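Local coordinates for chorismate mutase (Helicobacter pylori, PDB 6AL9), which catalyses the rearrangement of chorismate to prephenate, the step that leads towards phenylalanine and tyrosine, as an all-helical AroQ-type enzyme, at the interface of chains A and B. Numbering follows the deposited sequence. Chains: chain A/B, Chorismate mutase.

The interface of chains A and B. Residues chain A 29-30, 33-34, 36-37, 51, 55; chain B 12-13, 15-16, 19.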
ATOM      1  N   LYS A  29      -7.878   6.743   3.483  1.00 26.77           N
ATOM      2  CA  LYS A  29      -9.255   6.361   3.776  1.00 27.40           C
ATOM      3  C   LYS A  29      -9.287   5.130   4.686  1.00 25.11           C
ATOM      4  O   LYS A  29     -10.213   4.943   5.493  1.00 23.51           O
ATOM      5  CB  LYS A  29     -10.013   6.077   2.470  1.00 31.61           C
ATOM      6  CG  LYS A  29     -10.624   7.309   1.797  1.00 38.00           C
ATOM      7  CD  LYS A  29     -10.458   7.278   0.263  1.00 43.12           C
ATOM      8  CE  LYS A  29     -11.538   8.077  -0.474  1.00 46.15           C
ATOM      9  NZ  LYS A  29     -12.821   7.319  -0.680  1.00 50.45           N
ATOM     10  N   ARG A  30      -8.294   4.266   4.518  1.00 23.50           N
ATOM     11  CA  ARG A  30      -8.253   3.012   5.253  1.00 23.55           C
ATOM     12  C   ARG A  30      -7.838   3.258   6.695  1.00 25.23           C
ATOM     13  O   ARG A  30      -8.293   2.538   7.611  1.00 25.23           O
ATOM     14  CB  ARG A  30      -7.312   2.017   4.574  1.00 20.93           C
ATOM     15  CG  ARG A  30      -7.413   0.594   5.086  1.00 20.90           C
ATOM     16  CD  ARG A  30      -6.207  -0.222   4.641  1.00 21.72           C
ATOM     17  NE  ARG A  30      -6.434  -1.655   4.738  1.00 21.43           N
ATOM     18  CZ  ARG A  30      -6.298  -2.360   5.856  1.00 22.83           C
ATOM     19  NH1 ARG A  30      -5.932  -1.778   7.004  1.00 22.61           N
ATOM     20  NH2 ARG A  30      -6.534  -3.664   5.824  1.00 23.58           N
ATOM     21  N   ILE A  33     -11.129   4.613   8.442  1.00 29.57           N
ATOM     22  CA  ILE A  33     -11.977   3.515   8.854  1.00 27.94           C
ATOM     23  C   ILE A  33     -11.394   2.764  10.045  1.00 27.55           C
ATOM     24  O   ILE A  33     -12.133   2.360  10.928  1.00 24.83           O
ATOM     25  CB  ILE A  33     -12.214   2.514   7.701  1.00 28.81           C
ATOM     26  CG1 ILE A  33     -13.059   3.148   6.620  1.00 29.25           C
ATOM     27  CG2 ILE A  33     -12.985   1.279   8.184  1.00 30.42           C
ATOM     28  CD1 ILE A  33     -13.110   2.278   5.394  1.00 31.75           C
ATOM     29  N   ALA A  34     -10.081   2.560  10.080  1.00 27.00           N
ATOM     30  CA  ALA A  34      -9.472   1.952  11.268  1.00 29.30           C
ATOM     31  C   ALA A  34      -9.595   2.846  12.507  1.00 28.79           C
ATOM     32  O   ALA A  34      -9.627   2.360  13.639  1.00 27.82           O
ATOM     33  CB  ALA A  34      -8.008   1.580  11.019  1.00 30.62           C
ATOM     34  N   LYS A  36     -12.296   4.703  12.996  1.00 34.51           N
ATOM     35  CA  LYS A  36     -13.673   4.416  13.419  1.00 33.26           C
ATOM     36  C   LYS A  36     -13.753   3.115  14.197  1.00 31.61           C
ATOM     37  O   LYS A  36     -14.469   3.018  15.164  1.00 37.16           O
ATOM     38  CB  LYS A  36     -14.606   4.403  12.220  1.00 32.24           C
ATOM     39  CG  LYS A  36     -14.910   5.804  11.728  1.00 33.07           C
ATOM     40  CD  LYS A  36     -15.183   5.815  10.238  1.00 34.32           C
ATOM     41  CE  LYS A  36     -16.405   6.662   9.917  1.00 35.16           C
ATOM     42  NZ  LYS A  36     -16.314   7.217   8.539  1.00 35.58           N
ATOM     43  N   ILE A  37     -12.994   2.120  13.768  1.00 30.62           N
ATOM     44  CA  ILE A  37     -12.972   0.829  14.418  1.00 29.32           C
ATOM     45  C   ILE A  37     -12.358   0.957  15.806  1.00 31.86           C
ATOM     46  O   ILE A  37     -12.875   0.400  16.755  1.00 35.67           O
ATOM     47  CB  ILE A  37     -12.193  -0.225  13.595  1.00 26.41           C
ATOM     48  CG1 ILE A  37     -12.977  -0.629  12.341  1.00 25.34           C
ATOM     49  CG2 ILE A  37     -11.931  -1.461  14.423  1.00 26.62           C
ATOM     50  CD1 ILE A  37     -12.195  -1.417  11.309  1.00 23.51           C
ATOM     51  N   ARG A  51      -8.248 -11.836  12.083  1.00 34.81           N
ATOM     52  CA  ARG A  51      -8.653 -10.896  11.028  1.00 34.23           C
ATOM     53  C   ARG A  51      -7.530 -10.621   9.996  1.00 33.30           C
ATOM     54  O   ARG A  51      -7.792 -10.639   8.791  1.00 31.60           O
ATOM     55  CB  ARG A  51      -9.140  -9.573  11.662  1.00 34.60           C
ATOM     56  CG  ARG A  51      -9.439  -8.424  10.702  1.00 33.30           C
ATOM     57  CD  ARG A  51     -10.667  -8.673   9.829  1.00 32.66           C
ATOM     58  NE  ARG A  51     -10.933  -7.539   8.941  1.00 30.67           N
ATOM     59  CZ  ARG A  51     -11.581  -7.602   7.779  1.00 29.76           C
ATOM     60  NH1 ARG A  51     -12.055  -8.748   7.319  1.00 31.85           N
ATOM     61  NH2 ARG A  51     -11.753  -6.506   7.061  1.00 27.96           N
ATOM     62  N   ILE A  55      -7.903 -11.499   6.067  1.00 31.42           N
ATOM     63  CA  ILE A  55      -7.643 -10.540   4.978  1.00 27.62           C
ATOM     64  C   ILE A  55      -6.675 -11.109   3.927  1.00 27.33           C
ATOM     65  O   ILE A  55      -7.001 -11.176   2.743  1.00 25.49           O
ATOM     66  CB  ILE A  55      -7.125  -9.200   5.543  1.00 26.61           C
ATOM     67  CG1 ILE A  55      -8.304  -8.458   6.195  1.00 26.80           C
ATOM     68  CG2 ILE A  55      -6.475  -8.353   4.458  1.00 26.09           C
ATOM     69  CD1 ILE A  55      -7.954  -7.135   6.825  1.00 26.22           C
TER
ATOM     70  N   LEU B  12     -17.875  -1.488   8.898  1.00 25.35           N
ATOM     71  CA  LEU B  12     -16.564  -0.890   8.781  1.00 25.22           C
ATOM     72  C   LEU B  12     -15.593  -1.877   8.154  1.00 25.94           C
ATOM     73  O   LEU B  12     -14.750  -1.493   7.379  1.00 27.55           O
ATOM     74  CB  LEU B  12     -16.051  -0.443  10.140  1.00 24.77           C
ATOM     75  CG  LEU B  12     -16.851   0.712  10.760  1.00 25.12           C
ATOM     76  CD1 LEU B  12     -16.439   0.949  12.203  1.00 24.79           C
ATOM     77  CD2 LEU B  12     -16.735   1.996   9.962  1.00 23.45           C
ATOM     78  N   ARG B  13     -15.722  -3.156   8.480  1.00 28.25           N
ATOM     79  CA  ARG B  13     -14.800  -4.159   7.982  1.00 28.45           C
ATOM     80  C   ARG B  13     -15.059  -4.510   6.539  1.00 28.60           C
ATOM     81  O   ARG B  13     -14.128  -4.861   5.818  1.00 29.28           O
ATOM     82  CB  ARG B  13     -14.873  -5.415   8.826  1.00 31.15           C
ATOM     83  CG  ARG B  13     -14.042  -5.301  10.086  1.00 34.12           C
ATOM     84  CD  ARG B  13     -14.064  -6.611  10.857  1.00 35.83           C
ATOM     85  NE  ARG B  13     -12.870  -6.763  11.677  1.00 37.17           N
ATOM     86  CZ  ARG B  13     -12.811  -7.513  12.773  1.00 42.03           C
ATOM     87  NH1 ARG B  13     -11.694  -7.585  13.487  1.00 42.46           N
ATOM     88  NH2 ARG B  13     -13.882  -8.170  13.182  1.00 45.57           N
ATOM     89  N   GLU B  15     -15.924  -2.205   4.566  1.00 30.23           N
ATOM     90  CA  GLU B  15     -15.383  -1.046   3.891  1.00 31.66           C
ATOM     91  C   GLU B  15     -13.867  -1.147   3.718  1.00 30.77           C
ATOM     92  O   GLU B  15     -13.329  -0.904   2.627  1.00 24.79           O
ATOM     93  CB  GLU B  15     -15.760   0.216   4.651  1.00 37.91           C
ATOM     94  CG  GLU B  15     -17.236   0.554   4.476  1.00 47.99           C
ATOM     95  CD  GLU B  15     -17.552   2.033   4.544  1.00 53.59           C
ATOM     96  OE1 GLU B  15     -16.740   2.832   4.033  1.00 65.95           O
ATOM     97  OE2 GLU B  15     -18.624   2.381   5.096  1.00 65.68           O
ATOM     98  N   ILE B  16     -13.189  -1.510   4.806  1.00 29.78           N
ATOM     99  CA  ILE B  16     -11.791  -2.000   4.729  1.00 29.41           C
ATOM    100  C   ILE B  16     -11.578  -2.996   3.576  1.00 24.86           C
ATOM    101  O   ILE B  16     -10.673  -2.838   2.786  1.00 25.02           O
ATOM    102  CB  ILE B  16     -11.395  -2.712   6.035  1.00 30.43           C
ATOM    103  CG1 ILE B  16     -11.334  -1.716   7.198  1.00 32.25           C
ATOM    104  CG2 ILE B  16     -10.104  -3.496   5.887  1.00 30.54           C
ATOM    105  CD1 ILE B  16     -10.187  -0.738   7.190  1.00 30.01           C
ATOM    106  N   LEU B  19     -11.635  -1.396   0.283  1.00 21.86           N
ATOM    107  CA  LEU B  19     -10.360  -0.681   0.203  1.00 24.94           C
ATOM    108  C   LEU B  19      -9.241  -1.610  -0.190  1.00 23.35           C
ATOM    109  O   LEU B  19      -8.456  -1.299  -1.059  1.00 24.56           O
ATOM    110  CB  LEU B  19     -10.022  -0.018   1.540  1.00 26.93           C
ATOM    111  CG  LEU B  19     -10.492   1.440   1.572  1.00 30.15           C
ATOM    112  CD1 LEU B  19     -10.682   1.962   2.979  1.00 30.04           C
ATOM    113  CD2 LEU B  19      -9.493   2.312   0.841  1.00 35.77           C
TER
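Helix 9-41 of chain B lies here between two helices of chain A, 8-40 on one side and 49-60 on the other, in a mostly apolar patch of the two-fold interface of an intertwined helical dimer typical of AroQ-type chorismate mutases. A:Ile33 loses the most surface of this patch to chain B (88 Å²), set among B:Leu12, B:Glu15, B:Ile16 and B:Leu19. Its two branches divide the work. CG2, anti to the backbone N, lies 3.6 Å from B:Ile16 CG1 as the two isoleucines slide past each other in opposite directions. CG1, anti to the carbonyl carbon (chi1 -68°), carries CD1 the other way, to meet B:Leu19 CD1 tip to tip at a tight 3.4 Å; the A:Ile33 and B:Glu15 side chains cross at about a right angle, CD1 pressing on CB, with OE1 of the carboxylate 3.9 Å from CD1.

B:Ile16 fills the middle of the patch. Its chi2 of -71° folds CD1 towards the aliphatic part of A:Arg30, 3.7 Å from CG, while CG2 sits near NH2 of both A:Arg30 and A:Arg51. One turn earlier, B:Leu12 lays CB and CD1 alongside A:Ile37 CG1.

On the far side, B:Arg13 and A:Arg51 come from opposite ends and overlap, NE 3.4 Å from NE, each guanidinium beside the other's aliphatic stem, the planes 50° apart. With A:Arg30 they belong to the active site shared between the chains; their clustered positive charge would be expected to suit the carboxylates of chorismate and prephenate and to be costly without them. The A:Arg51 guanidinium is sandwiched: B:Arg13 CD lies towards the rim of one face, and A:Ile55 CG1 sits 3.7 Å above the centre of the other.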